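Local coordinates for ABC transporter, periplasmic substrate-binding protein (Vibrio cholerae O1 biovar eltor, PDB 1TWY) that probably binds phosphate in the periplasm and hands it to an ABC-type transporter for uptake, at residues A[43-48]-A[257-262]; A[77-82]-A[253-258]; A[37-42]-A[58-63]; A[99-104]-A[266-271]; A[192-197]-A[211-216]. All coordinates share one frame; numbering follows the deposited sequence.

Interactions 1 to 4 cluster in one lobe of the protein, with centres 10 to 16 Å apart, whereas interaction 5 lies 25 to 38 Å from them in the other lobe. Interactions 1 and 3 share helix 36-52, and interactions 1 and 2 share helix 250-260, which leads into helix 262-270 of interaction 4. Along the chain interaction 3 closes first; interaction 5 then forms between segments 14 residues apart, and interactions 1, 2 and 4 bring the C-terminal helices back onto the N-terminal lobe. Strand 96-109, used by interaction 4, runs on to pair with strand 214-218 of interaction 5, so one strand serves both lobes, consistent with the two-lobed fold of this family.

Interaction 1 of 5, residues A[43-48]-A[257-262]; sequences DVLAEK and AFLKSE
Helix 36-52 packs against helix 250-260 through L45 and K48 on one side and F258 and L259 on the other. The phenyl ring does most of the work. A chi1 of 166° swings the F258 ring across to the neighbouring helix, where its CE2 lies 3.3 Å from the backbone O of L45 and 4.0 Å from L45 CB. K48 adds its aliphatic part: K48 CG is 3.7 Å from F258 CZ, the two side chains crossing at about a right angle, while bends further along the lysine carry its charged end away from the ring. Lysine suits such a margin, being apolar at its root and polar at its end. In this periplasmic binding protein fold the C-terminal helices return to cover the N-terminal lobe, and helix 262-270 closes over L45 through A264, L267 and I268. Beside the ring, L45 CD1 meets L259 CD2 at 3.9 Å, two branched ends in the buried interior. S261 is the N-cap of the next helix, its OG capping A264 N through a weak hydrogen bond. Separately, S261 OG donates to a lone pair of F258 O at 2.7 Å, and S261 N is that oxygen's second donor.

Interaction 2 of 5, residues A[77-82]-A[253-258]; sequences ADIAMT and KEFIAF
A buried, wholly apolar contact seats helix 250-260 on strand 79-82, an inner strand of the main sheet, with I79 meeting F255 and I256. A single methyl group carries it. I79 CD1 stands 3.7 Å from F255 CD2, arriving at the edge of the phenyl ring in the ring plane, and 3.8 Å from I256 CD1. The I79 chain gets there because its CG1 branch lies anti to the carbonyl carbon (chi1 -52°) and then runs on extended, so that CD1 is its furthest reach from the strand. I256 is turned differently: its chain is bent at chi2, and it slides past I79 in the opposite direction, leaving I256 CG1 also near, 4.1 Å from I79 CD1. Isoleucine suits position 79 because its beta branch fits a strand while its longer arm spans the gap to the helix; I256 brings a flexible CD1 arm off the helix to meet it.

Other groups surround the contact. The F255 ring packs edge-to-face with Y49 and also touches I30, while I241 lies against both I79 and I256. On the strand, the backbone of I79 is bonded to T31 and S33 of strand 29-34. I79 and M81 point to one face of the sheet, toward helices 250-260 and 36-52; A80 and T82 turn to the other, where helix 65-73 lies. Helices on both faces of a mixed sheet make the three-layer alpha/beta/alpha sandwich of a periplasmic binding protein lobe.

Interaction 3 of 5, residues A[37-42]-A[58-63]; sequences SVARIM and VAVQGV. With PO4 (phosphate ion), chain I.
Apolar contacts between A39, M42 and V60 hold helix 36-52 against strand 57-62. V60 CG1 lies between A39 CB and M42 CG, 3.9 Å from each, while V60 CG2 meets M42 CG, also at 3.9 Å, but not the alanine. Valine suits a strand and offers two methyls to the helix; the small A39 lets the backbones come close, its CB being 4.4 Å from G62 CA. M42, a selenomethionine here, has CG anti to the backbone N (chi1 -174°) and touches V60 with its root; the chain then bends, taking the selenium away. M81 and I32 also lie against M42 and V60.

These segments belong to the beta-alpha-beta crossover of strand 29-34, helix 36-52 and strand 57-62. Their axes approach to 8.1 Å and run nearly antiparallel, at 154°, as expected when a helix returns the chain to the start of the next parallel strand.

Polar interactions gather at the beginning of the helix, around a phosphate ion probably taken up from the crystallisation liquor. S37 grips its O1 twice: S37 OG donates at 2.6 Å and S37 N at 3.2 Å. S35, T36, S65 and S83 also bond the ion through their hydroxyls, and R237 NH1 bonds S37 OG. An ion held by a helix-start amide and by serine and threonine hydroxyls is consistent with the anion site of a phosphate receptor.

Interaction 4 of 5, residues A[99-104]-A[266-271]; sequences TLAFDG and KLIVEY
I268 of helix 262-270 sits on a classic beta bulge in strand 96-109, touching both residues on its bulged strand, L100 and A101. Its two branches divide the work. I268 CD1 lies 3.7 Å from L100 CD1 and 3.8 Å from L100 CG, while I268 CG2 meets A101 CB at 3.6 Å. The long arm of I268 is sent to the leucine by a chi1 of -60°, which sets CG1 opposite the carbonyl carbon and leaves CG2 for the alanine. Isoleucine fits because two arms of unequal length can meet two adjacent strand residues, one large and one small; alanine permits the helix to lie close.

The bulge explains why neighbours in the strand can share one partner. L100 has helix-like backbone angles (psi -40°), and both L100 and A101 bond to F239 of the adjoining strand 236-243, so two residues stand opposite one. Around this first shell, L100 also rests on M42 and I241, and I268 touches Y273 and M275 near the C-terminus. Further along the strand, D103 OD2 forms a salt bridge with R237 NH2.

On the exposed side of the helix, K266 and E270, one turn apart, form a salt bridge: K266 NZ approaches E270 OE2 at 2.6 Å from above the carboxylate plane.

Interaction 5 of 5, residues A[192-197]-A[211-216]; sequences TLVNHN and KSVKAI
The backbone O of L193 is gripped by two donors at the end of helix 187-196, in the same turn from which N195 reaches across to S212. N197 ND2 gives L193 O a 2.8 Å hydrogen bond, and H196 N gives it a longer one of 3.3 Å. Asparagine suits this place because its short amide can fold back on a carbonyl left at a helix end.

Across the contact, N195 ND2 donates to S212 O at 2.9 Å. The bond is nearly straight, with 171° at the hydrogen, and it is flat at both ends: the donor meets a lone pair in the carbonyl plane, and the oxygen lies in the amide plane. Two torsions of N195 set this up: chi1 of 174° swings CG out to the S212 side, and chi2 of -88° turns the amide so that ND2 faces S212 O. The serine hydroxyl is engaged separately, by D210 OD1.

Next to this bond lies an apolar contact, with V194 CG1 4.0 Å from V213 CG1 and the two valines crossing at about a right angle. Valine gives each a compact, branched surface; V213 also rests on V108 and K191, and V194 O accepts from N110 ND2, so the helix is tied to the chain just after strand 96-109 as well.

From this helix the chain passes through strand 200-205 to strand 214-218, both of which pair antiparallel with strand 96-109. A helix packed on such a sheet is typical of the second alpha/beta lobe of periplasmic binding proteins.

Interaction 1 of 5, residues A[43-48]-A[257-262]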
# COMPACT_ATOMS: atom_id res chain seq x y z
N ASP A 43 15.08 -0.41 1.66
CA ASP A 43 16.31 -1.10 1.32
C ASP A 43 17.25 -0.26 0.39
O ASP A 43 18.44 -0.13 0.60
CB ASP A 43 15.97 -2.38 0.59
CG ASP A 43 15.59 -3.55 1.51
OD1 ASP A 43 15.82 -3.50 2.76
OD2 ASP A 43 14.89 -4.43 1.04
N VAL A 44 16.64 0.37 -0.58
CA VAL A 44 17.40 1.32 -1.43
C VAL A 44 17.90 2.57 -0.70
O VAL A 44 19.05 2.99 -0.88
CB VAL A 44 16.55 1.78 -2.56
CG1 VAL A 44 17.36 2.70 -3.50
CG2 VAL A 44 16.03 0.57 -3.41
N LEU A 45 17.08 3.15 0.13
CA LEU A 45 17.47 4.36 0.84
C LEU A 45 18.64 4.05 1.76
O LEU A 45 19.54 4.85 1.94
CB LEU A 45 16.27 4.96 1.58
CG LEU A 45 15.16 5.37 0.65
CD1 LEU A 45 13.94 5.73 1.44
CD2 LEU A 45 15.65 6.65 -0.18
N ALA A 46 18.53 2.93 2.46
CA ALA A 46 19.54 2.52 3.43
C ALA A 46 20.91 2.31 2.70
O ALA A 46 21.94 2.86 3.11
CB ALA A 46 19.14 1.24 4.13
N GLU A 47 20.88 1.53 1.62
CA GLU A 47 22.11 1.28 0.86
C GLU A 47 22.73 2.62 0.40
O GLU A 47 23.92 2.84 0.53
CB GLU A 47 21.86 0.29 -0.30
CG GLU A 47 23.06 0.06 -1.24
CD GLU A 47 23.04 -1.32 -1.92
OE1 GLU A 47 22.80 -2.37 -1.23
OE2 GLU A 47 23.25 -1.37 -3.15
N LYS A 48 21.91 3.57 -0.05
CA LYS A 48 22.40 4.91 -0.35
C LYS A 48 23.05 5.59 0.86
O LYS A 48 24.11 6.19 0.76
CB LYS A 48 21.28 5.77 -0.97
CG LYS A 48 21.46 7.30 -1.08
CD LYS A 48 22.50 7.76 -2.14
CE LYS A 48 22.10 9.07 -2.80
NZ LYS A 48 21.51 8.82 -4.16
N ALA A 257 16.83 12.80 9.13
CA ALA A 257 17.14 13.87 8.18
C ALA A 257 17.36 13.51 6.71
O ALA A 257 16.82 14.16 5.79
CB ALA A 257 18.43 14.71 8.66
N PHE A 258 18.16 12.51 6.50
CA PHE A 258 18.37 11.99 5.16
C PHE A 258 17.02 11.56 4.48
O PHE A 258 16.82 11.76 3.30
CB PHE A 258 19.29 10.79 5.22
CG PHE A 258 19.31 9.97 3.98
CD1 PHE A 258 19.92 10.41 2.87
CD2 PHE A 258 18.64 8.70 3.94
CE1 PHE A 258 19.92 9.66 1.73
CE2 PHE A 258 18.66 7.94 2.81
CZ PHE A 258 19.31 8.38 1.72
N LEU A 259 16.10 10.97 5.26
CA LEU A 259 14.85 10.50 4.72
C LEU A 259 14.00 11.64 4.25
O LEU A 259 13.15 11.50 3.40
CB LEU A 259 14.05 9.60 5.69
CG LEU A 259 14.66 8.27 6.03
CD1 LEU A 259 13.79 7.53 7.08
CD2 LEU A 259 14.81 7.45 4.78
N LYS A 260 14.29 12.83 4.76
CA LYS A 260 13.60 14.05 4.43
C LYS A 260 14.29 14.93 3.37
O LYS A 260 13.75 15.88 2.89
CB LYS A 260 13.50 14.83 5.72
CG LYS A 260 12.51 14.19 6.76
CD LYS A 260 12.28 15.14 7.96
CE LYS A 260 11.50 14.33 8.98
NZ LYS A 260 11.06 15.15 10.13
N SER A 261 15.45 14.45 2.94
CA SER A 261 16.32 15.14 2.01
C SER A 261 15.90 14.92 0.53
O SER A 261 15.23 13.95 0.11
CB SER A 261 17.73 14.62 2.19
OG SER A 261 18.04 13.40 1.53
N GLU A 262 16.32 15.84 -0.33
CA GLU A 262 16.01 15.71 -1.71
C GLU A 262 16.55 14.46 -2.33
O GLU A 262 15.92 13.93 -3.23
CB GLU A 262 16.64 16.83 -2.54
CG GLU A 262 15.95 18.17 -2.40
CD GLU A 262 16.60 19.05 -1.38
OE1 GLU A 262 17.31 18.50 -0.52
OE2 GLU A 262 16.43 20.28 -1.52

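Interaction 2 of 5, residues A[77-82]-A[253-258]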
# COMPACT_ATOMS: atom_id res chain seq x y z
N ALA A 77 13.70 -1.47 18.17
CA ALA A 77 13.94 -0.73 16.92
C ALA A 77 14.17 0.76 17.23
O ALA A 77 13.60 1.25 18.17
CB ALA A 77 12.71 -0.86 15.98
N ASP A 78 14.98 1.46 16.42
CA ASP A 78 15.17 2.88 16.49
C ASP A 78 14.09 3.64 15.73
O ASP A 78 13.75 4.77 16.09
CB ASP A 78 16.49 3.25 15.95
CG ASP A 78 17.62 2.62 16.72
OD1 ASP A 78 17.79 2.97 17.92
OD2 ASP A 78 18.35 1.78 16.20
N ILE A 79 13.60 3.01 14.64
CA ILE A 79 12.64 3.58 13.75
C ILE A 79 11.60 2.57 13.40
O ILE A 79 12.00 1.48 13.17
CB ILE A 79 13.31 4.21 12.45
CG1 ILE A 79 14.44 5.18 12.88
CG2 ILE A 79 12.24 4.94 11.66
CD1 ILE A 79 15.31 5.69 11.76
N ALA A 80 10.32 2.88 13.29
CA ALA A 80 9.42 1.92 12.70
C ALA A 80 8.95 2.49 11.34
O ALA A 80 8.92 3.69 11.07
CB ALA A 80 8.28 1.60 13.58
N MSE A 81 8.46 1.58 10.48
CA MSE A 81 7.89 2.00 9.25
C MSE A 81 6.52 1.27 9.13
O MSE A 81 6.41 0.09 9.51
CB MSE A 81 8.85 1.73 8.07
CG MSE A 81 9.21 0.39 7.90
SE MSE A 81 10.87 0.29 6.67
CE MSE A 81 11.08 -1.46 7.45
N THR A 82 5.50 1.97 8.69
CA THR A 82 4.18 1.39 8.50
C THR A 82 3.67 1.75 7.13
O THR A 82 4.06 2.70 6.54
CB THR A 82 3.11 1.84 9.53
OG1 THR A 82 2.73 3.23 9.34
CG2 THR A 82 3.59 1.66 10.96
N LYS A 253 18.78 10.52 14.41
CA LYS A 253 18.39 11.83 13.88
C LYS A 253 19.01 12.11 12.49
O LYS A 253 18.37 12.61 11.59
CB LYS A 253 18.75 12.93 14.90
CG LYS A 253 17.91 12.77 16.17
CD LYS A 253 17.76 14.05 17.05
CE LYS A 253 19.08 14.74 17.37
NZ LYS A 253 19.06 15.29 18.78
N GLU A 254 20.25 11.73 12.29
CA GLU A 254 20.89 11.85 11.02
C GLU A 254 20.23 10.99 9.89
O GLU A 254 20.10 11.46 8.76
CB GLU A 254 22.38 11.52 11.18
CG GLU A 254 23.23 11.84 9.99
CD GLU A 254 24.75 11.78 10.30
OE1 GLU A 254 25.17 11.65 11.49
OE2 GLU A 254 25.52 11.87 9.33
N PHE A 255 19.83 9.78 10.21
CA PHE A 255 19.13 8.98 9.20
C PHE A 255 17.73 9.59 8.89
O PHE A 255 17.31 9.68 7.68
CB PHE A 255 19.00 7.52 9.63
CG PHE A 255 18.51 6.65 8.54
CD1 PHE A 255 19.24 6.50 7.37
CD2 PHE A 255 17.28 6.00 8.65
CE1 PHE A 255 18.80 5.74 6.37
CE2 PHE A 255 16.81 5.22 7.61
CZ PHE A 255 17.54 5.06 6.49
N ILE A 256 17.03 10.02 9.90
CA ILE A 256 15.73 10.69 9.71
C ILE A 256 15.85 11.94 8.83
O ILE A 256 15.11 12.11 7.81
CB ILE A 256 15.09 11.04 11.07
CG1 ILE A 256 14.78 9.77 11.88
CG2 ILE A 256 13.79 11.85 10.90
CD1 ILE A 256 13.51 9.04 11.42
N ALA A 257 16.83 12.80 9.13
CA ALA A 257 17.14 13.87 8.18
C ALA A 257 17.36 13.51 6.71
O ALA A 257 16.82 14.16 5.79
CB ALA A 257 18.43 14.71 8.66
N PHE A 258 18.16 12.51 6.50
CA PHE A 258 18.37 11.99 5.16
C PHE A 258 17.02 11.56 4.48
O PHE A 258 16.82 11.76 3.30
CB PHE A 258 19.29 10.79 5.22
CG PHE A 258 19.31 9.97 3.98
CD1 PHE A 258 19.92 10.41 2.87
CD2 PHE A 258 18.64 8.70 3.94
CE1 PHE A 258 19.92 9.66 1.73
CE2 PHE A 258 18.66 7.94 2.81
CZ PHE A 258 19.31 8.38 1.72

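Interaction 3 of 5, residues A[37-42]-A[58-63]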
# COMPACT_ATOMS: atom_id res chain seq x y z
N SER A 37 5.95 -3.50 2.87
CA SER A 37 5.66 -2.53 1.75
C SER A 37 6.74 -1.41 1.73
O SER A 37 7.40 -1.15 0.70
CB SER A 37 4.24 -2.00 1.85
OG SER A 37 3.25 -3.10 2.07
N VAL A 38 6.97 -0.79 2.86
CA VAL A 38 7.96 0.29 2.99
C VAL A 38 9.32 -0.26 2.86
O VAL A 38 10.26 0.40 2.36
CB VAL A 38 7.81 1.02 4.28
CG1 VAL A 38 8.76 2.25 4.28
CG2 VAL A 38 6.46 1.50 4.40
N ALA A 39 9.60 -1.50 3.24
CA ALA A 39 10.96 -2.01 3.24
C ALA A 39 11.54 -2.10 1.79
O ALA A 39 12.70 -2.05 1.63
CB ALA A 39 11.02 -3.39 3.86
N ARG A 40 10.71 -2.30 0.81
CA ARG A 40 11.11 -2.37 -0.64
C ARG A 40 11.89 -1.06 -0.97
O ARG A 40 13.06 -1.06 -1.33
CB ARG A 40 9.85 -2.50 -1.52
CG ARG A 40 9.06 -3.84 -1.25
CD ARG A 40 8.08 -4.23 -2.38
NE ARG A 40 8.80 -4.21 -3.66
CZ ARG A 40 8.43 -3.53 -4.74
NH1 ARG A 40 7.33 -2.76 -4.73
NH2 ARG A 40 9.17 -3.60 -5.83
N ILE A 41 11.35 0.09 -0.61
CA ILE A 41 12.08 1.35 -0.89
C ILE A 41 13.11 1.65 0.17
O ILE A 41 14.17 2.15 -0.13
CB ILE A 41 11.10 2.50 -1.15
CG1 ILE A 41 11.79 3.76 -1.68
CG2 ILE A 41 10.27 2.90 0.13
CD1 ILE A 41 12.58 3.55 -3.08
N MSE A 42 12.86 1.20 1.42
CA MSE A 42 13.85 1.49 2.46
C MSE A 42 15.17 0.79 2.24
O MSE A 42 16.22 1.31 2.57
CB MSE A 42 13.32 1.23 3.91
CG MSE A 42 14.16 1.61 5.03
SE MSE A 42 14.33 3.60 5.03
CE MSE A 42 12.48 4.13 5.17
N VAL A 58 22.50 0.19 8.64
CA VAL A 58 21.06 0.33 8.79
C VAL A 58 20.44 -1.04 8.51
O VAL A 58 20.40 -1.52 7.38
CB VAL A 58 20.46 1.48 7.90
CG1 VAL A 58 18.95 1.63 8.09
CG2 VAL A 58 21.02 2.80 8.24
N ALA A 59 19.93 -1.63 9.54
CA ALA A 59 19.23 -2.91 9.45
C ALA A 59 17.75 -2.68 9.13
O ALA A 59 17.02 -2.17 10.00
CB ALA A 59 19.38 -3.63 10.75
N VAL A 60 17.30 -3.13 7.96
CA VAL A 60 15.94 -2.91 7.55
C VAL A 60 15.25 -4.23 7.82
O VAL A 60 15.58 -5.22 7.20
CB VAL A 60 15.83 -2.50 6.04
CG1 VAL A 60 14.35 -2.27 5.62
CG2 VAL A 60 16.64 -1.27 5.79
N GLN A 61 14.23 -4.21 8.64
CA GLN A 61 13.60 -5.42 9.09
C GLN A 61 12.17 -5.45 8.65
O GLN A 61 11.33 -4.81 9.25
CB GLN A 61 13.62 -5.52 10.63
CG GLN A 61 14.98 -5.54 11.23
CD GLN A 61 15.03 -5.75 12.77
OE1 GLN A 61 16.04 -6.29 13.27
NE2 GLN A 61 13.96 -5.44 13.47
N GLY A 62 11.88 -6.28 7.67
CA GLY A 62 10.54 -6.31 7.15
C GLY A 62 9.76 -7.37 7.89
O GLY A 62 9.87 -8.62 7.60
N VAL A 63 8.97 -6.92 8.87
CA VAL A 63 8.15 -7.79 9.75
C VAL A 63 6.70 -7.42 9.81
O VAL A 63 5.95 -7.99 10.67
CB VAL A 63 8.69 -7.79 11.18
CG1 VAL A 63 10.01 -8.55 11.19
CG2 VAL A 63 8.90 -6.36 11.72
P PO4 I . 2.92 -4.40 5.63
O1 PO4 I . 3.28 -3.27 4.65
O2 PO4 I . 1.65 -5.20 5.01
O3 PO4 I . 4.11 -5.42 5.83
O4 PO4 I . 2.42 -3.96 6.99

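Interaction 4 of 5, residues A[99-104]-A[266-271]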
# COMPACT_ATOMS: atom_id res chain seq x y z
N THR A 99 5.18 11.41 7.05
CA THR A 99 4.79 10.64 5.86
C THR A 99 5.93 10.65 4.89
O THR A 99 6.29 11.73 4.36
CB THR A 99 3.51 11.20 5.22
OG1 THR A 99 2.44 11.14 6.14
CG2 THR A 99 3.07 10.35 3.98
N LEU A 100 6.53 9.49 4.63
CA LEU A 100 7.58 9.38 3.68
C LEU A 100 7.10 9.50 2.24
O LEU A 100 7.78 10.08 1.37
CB LEU A 100 8.35 8.06 3.79
CG LEU A 100 9.57 7.73 2.99
CD1 LEU A 100 10.80 8.47 3.53
CD2 LEU A 100 9.85 6.25 3.00
N ALA A 101 5.95 8.89 1.97
CA ALA A 101 5.38 8.84 0.62
C ALA A 101 3.99 8.30 0.65
O ALA A 101 3.56 7.82 1.68
CB ALA A 101 6.25 8.01 -0.28
N PHE A 102 3.28 8.36 -0.46
CA PHE A 102 2.02 7.65 -0.64
C PHE A 102 2.24 6.62 -1.69
O PHE A 102 3.09 6.71 -2.54
CB PHE A 102 0.89 8.56 -1.02
CG PHE A 102 0.40 9.43 0.14
CD1 PHE A 102 -0.35 8.87 1.15
CD2 PHE A 102 0.66 10.77 0.17
CE1 PHE A 102 -0.80 9.64 2.21
CE2 PHE A 102 0.22 11.54 1.24
CZ PHE A 102 -0.51 10.95 2.24
N ASP A 103 1.49 5.52 -1.57
CA ASP A 103 1.59 4.46 -2.58
C ASP A 103 0.18 4.17 -3.06
O ASP A 103 -0.73 4.15 -2.29
CB ASP A 103 2.25 3.24 -1.93
CG ASP A 103 2.29 2.03 -2.79
OD1 ASP A 103 2.66 2.13 -3.99
OD2 ASP A 103 1.86 0.94 -2.32
N GLY A 104 -0.07 4.14 -4.32
CA GLY A 104 -1.45 4.10 -4.78
C GLY A 104 -1.78 2.69 -5.36
O GLY A 104 -0.86 1.89 -5.66
N LYS A 266 14.10 12.01 -4.39
CA LYS A 266 14.37 11.78 -5.80
C LYS A 266 14.22 10.20 -6.00
O LYS A 266 13.58 9.76 -6.99
CB LYS A 266 15.75 12.41 -6.16
CG LYS A 266 16.24 12.09 -7.55
CD LYS A 266 16.91 10.69 -7.66
CE LYS A 266 17.57 10.49 -9.06
NZ LYS A 266 18.12 9.10 -9.30
N LEU A 267 14.86 9.50 -5.06
CA LEU A 267 14.84 8.02 -5.15
C LEU A 267 13.45 7.51 -4.94
O LEU A 267 12.92 6.66 -5.74
CB LEU A 267 15.74 7.39 -4.15
CG LEU A 267 17.21 7.46 -4.53
CD1 LEU A 267 18.07 7.13 -3.37
CD2 LEU A 267 17.58 6.45 -5.60
N ILE A 268 12.77 8.04 -3.96
CA ILE A 268 11.35 7.64 -3.68
C ILE A 268 10.44 7.81 -4.90
O ILE A 268 9.73 6.87 -5.27
CB ILE A 268 10.83 8.32 -2.42
CG1 ILE A 268 11.68 7.92 -1.23
CG2 ILE A 268 9.32 8.03 -2.19
CD1 ILE A 268 11.64 8.84 -0.06
N VAL A 269 10.47 9.00 -5.54
CA VAL A 269 9.72 9.35 -6.71
C VAL A 269 10.05 8.44 -7.91
O VAL A 269 9.17 8.02 -8.68
CB VAL A 269 9.86 10.86 -6.97
CG1 VAL A 269 9.32 11.24 -8.32
CG2 VAL A 269 9.14 11.53 -5.88
N GLU A 270 11.33 8.22 -8.10
CA GLU A 270 11.73 7.46 -9.23
C GLU A 270 11.25 6.05 -9.18
O GLU A 270 11.03 5.46 -10.25
CB GLU A 270 13.23 7.55 -9.54
CG GLU A 270 14.22 6.74 -8.80
CD GLU A 270 15.60 6.90 -9.45
OE1 GLU A 270 15.71 6.65 -10.72
OE2 GLU A 270 16.59 7.13 -8.64
N TYR A 271 11.09 5.52 -7.98
CA TYR A 271 10.48 4.15 -7.84
C TYR A 271 8.96 4.09 -7.90
O TYR A 271 8.32 3.00 -7.78
CB TYR A 271 11.07 3.47 -6.64
CG TYR A 271 12.49 2.90 -6.81
CD1 TYR A 271 13.63 3.67 -6.78
CD2 TYR A 271 12.67 1.53 -7.09
CE1 TYR A 271 14.89 3.13 -6.96
CE2 TYR A 271 13.89 1.00 -7.24
CZ TYR A 271 15.02 1.78 -7.17
OH TYR A 271 16.27 1.28 -7.37

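Interaction 5 of 5, residues A[192-197]-A[211-216]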
# COMPACT_ATOMS: atom_id res chain seq x y z
N THR A 192 -1.88 -10.18 -16.37
CA THR A 192 -2.07 -11.22 -17.37
C THR A 192 -3.46 -11.82 -17.24
O THR A 192 -4.12 -12.05 -18.28
CB THR A 192 -0.96 -12.26 -17.23
OG1 THR A 192 0.28 -11.55 -17.43
CG2 THR A 192 -1.08 -13.28 -18.29
N LEU A 193 -3.90 -12.09 -16.03
CA LEU A 193 -5.26 -12.63 -15.84
C LEU A 193 -6.31 -11.74 -16.33
O LEU A 193 -7.23 -12.12 -17.11
CB LEU A 193 -5.47 -13.10 -14.40
CG LEU A 193 -6.63 -14.02 -14.16
CD1 LEU A 193 -6.46 -15.41 -14.79
CD2 LEU A 193 -6.89 -14.15 -12.71
N VAL A 194 -6.26 -10.45 -15.96
CA VAL A 194 -7.21 -9.46 -16.40
C VAL A 194 -7.20 -9.34 -17.92
O VAL A 194 -8.19 -9.22 -18.58
CB VAL A 194 -7.09 -8.13 -15.62
CG1 VAL A 194 -7.91 -7.02 -16.18
CG2 VAL A 194 -7.46 -8.30 -14.19
N ASN A 195 -5.97 -9.21 -18.50
CA ASN A 195 -5.77 -9.11 -19.95
C ASN A 195 -6.39 -10.18 -20.80
O ASN A 195 -6.84 -9.97 -21.87
CB ASN A 195 -4.25 -9.02 -20.23
CG ASN A 195 -3.96 -9.04 -21.68
OD1 ASN A 195 -3.81 -10.07 -22.24
ND2 ASN A 195 -3.89 -7.86 -22.31
N HIS A 196 -6.52 -11.34 -20.21
CA HIS A 196 -7.04 -12.53 -20.88
C HIS A 196 -8.47 -12.94 -20.55
O HIS A 196 -8.95 -13.91 -21.13
CB HIS A 196 -6.12 -13.70 -20.61
CG HIS A 196 -4.93 -13.75 -21.47
ND1 HIS A 196 -3.73 -14.21 -21.03
CD2 HIS A 196 -4.74 -13.42 -22.77
CE1 HIS A 196 -2.85 -14.18 -22.01
NE2 HIS A 196 -3.44 -13.73 -23.07
N ASN A 197 -9.13 -12.14 -19.69
CA ASN A 197 -10.49 -12.45 -19.25
C ASN A 197 -11.31 -11.22 -19.20
O ASN A 197 -11.23 -10.44 -18.27
CB ASN A 197 -10.45 -13.24 -17.91
CG ASN A 197 -9.74 -14.51 -18.01
OD1 ASN A 197 -10.37 -15.51 -18.44
ND2 ASN A 197 -8.44 -14.53 -17.67
N LYS A 211 -0.26 -0.94 -20.57
CA LYS A 211 -1.33 -0.95 -21.55
C LYS A 211 -2.04 -2.27 -21.73
O LYS A 211 -2.97 -2.30 -22.54
CB LYS A 211 -0.83 -0.47 -22.92
CG LYS A 211 -0.43 1.05 -22.82
CD LYS A 211 -0.16 1.68 -24.29
CE LYS A 211 0.93 2.79 -24.32
NZ LYS A 211 1.40 3.14 -25.75
N SER A 212 -1.61 -3.28 -20.96
CA SER A 212 -2.26 -4.61 -21.14
C SER A 212 -3.64 -4.66 -20.43
O SER A 212 -4.36 -5.60 -20.62
CB SER A 212 -1.43 -5.75 -20.56
OG SER A 212 -1.18 -5.64 -19.18
N VAL A 213 -3.89 -3.71 -19.58
CA VAL A 213 -5.11 -3.62 -18.75
C VAL A 213 -5.65 -2.18 -18.80
O VAL A 213 -4.92 -1.26 -19.22
CB VAL A 213 -4.91 -3.97 -17.26
CG1 VAL A 213 -4.43 -5.34 -17.09
CG2 VAL A 213 -3.95 -3.07 -16.62
N LYS A 214 -6.91 -2.01 -18.42
CA LYS A 214 -7.52 -0.67 -18.35
C LYS A 214 -7.69 -0.31 -16.84
O LYS A 214 -8.47 -0.98 -16.15
CB LYS A 214 -8.92 -0.68 -19.08
CG LYS A 214 -9.49 0.72 -19.21
CD LYS A 214 -10.49 0.85 -20.30
CE LYS A 214 -11.70 0.17 -19.88
NZ LYS A 214 -13.02 0.89 -20.45
N ALA A 215 -7.00 0.69 -16.37
CA ALA A 215 -7.16 1.20 -15.06
C ALA A 215 -8.35 2.13 -15.07
O ALA A 215 -8.45 2.96 -15.96
CB ALA A 215 -5.91 2.04 -14.70
N ILE A 216 -9.29 1.96 -14.17
CA ILE A 216 -10.51 2.77 -14.18
C ILE A 216 -10.51 3.81 -13.06
O ILE A 216 -9.65 3.84 -12.17
CB ILE A 216 -11.74 1.92 -14.12
CG1 ILE A 216 -11.76 1.13 -12.85
CG2 ILE A 216 -11.77 1.05 -15.36
CD1 ILE A 216 -13.15 0.34 -12.66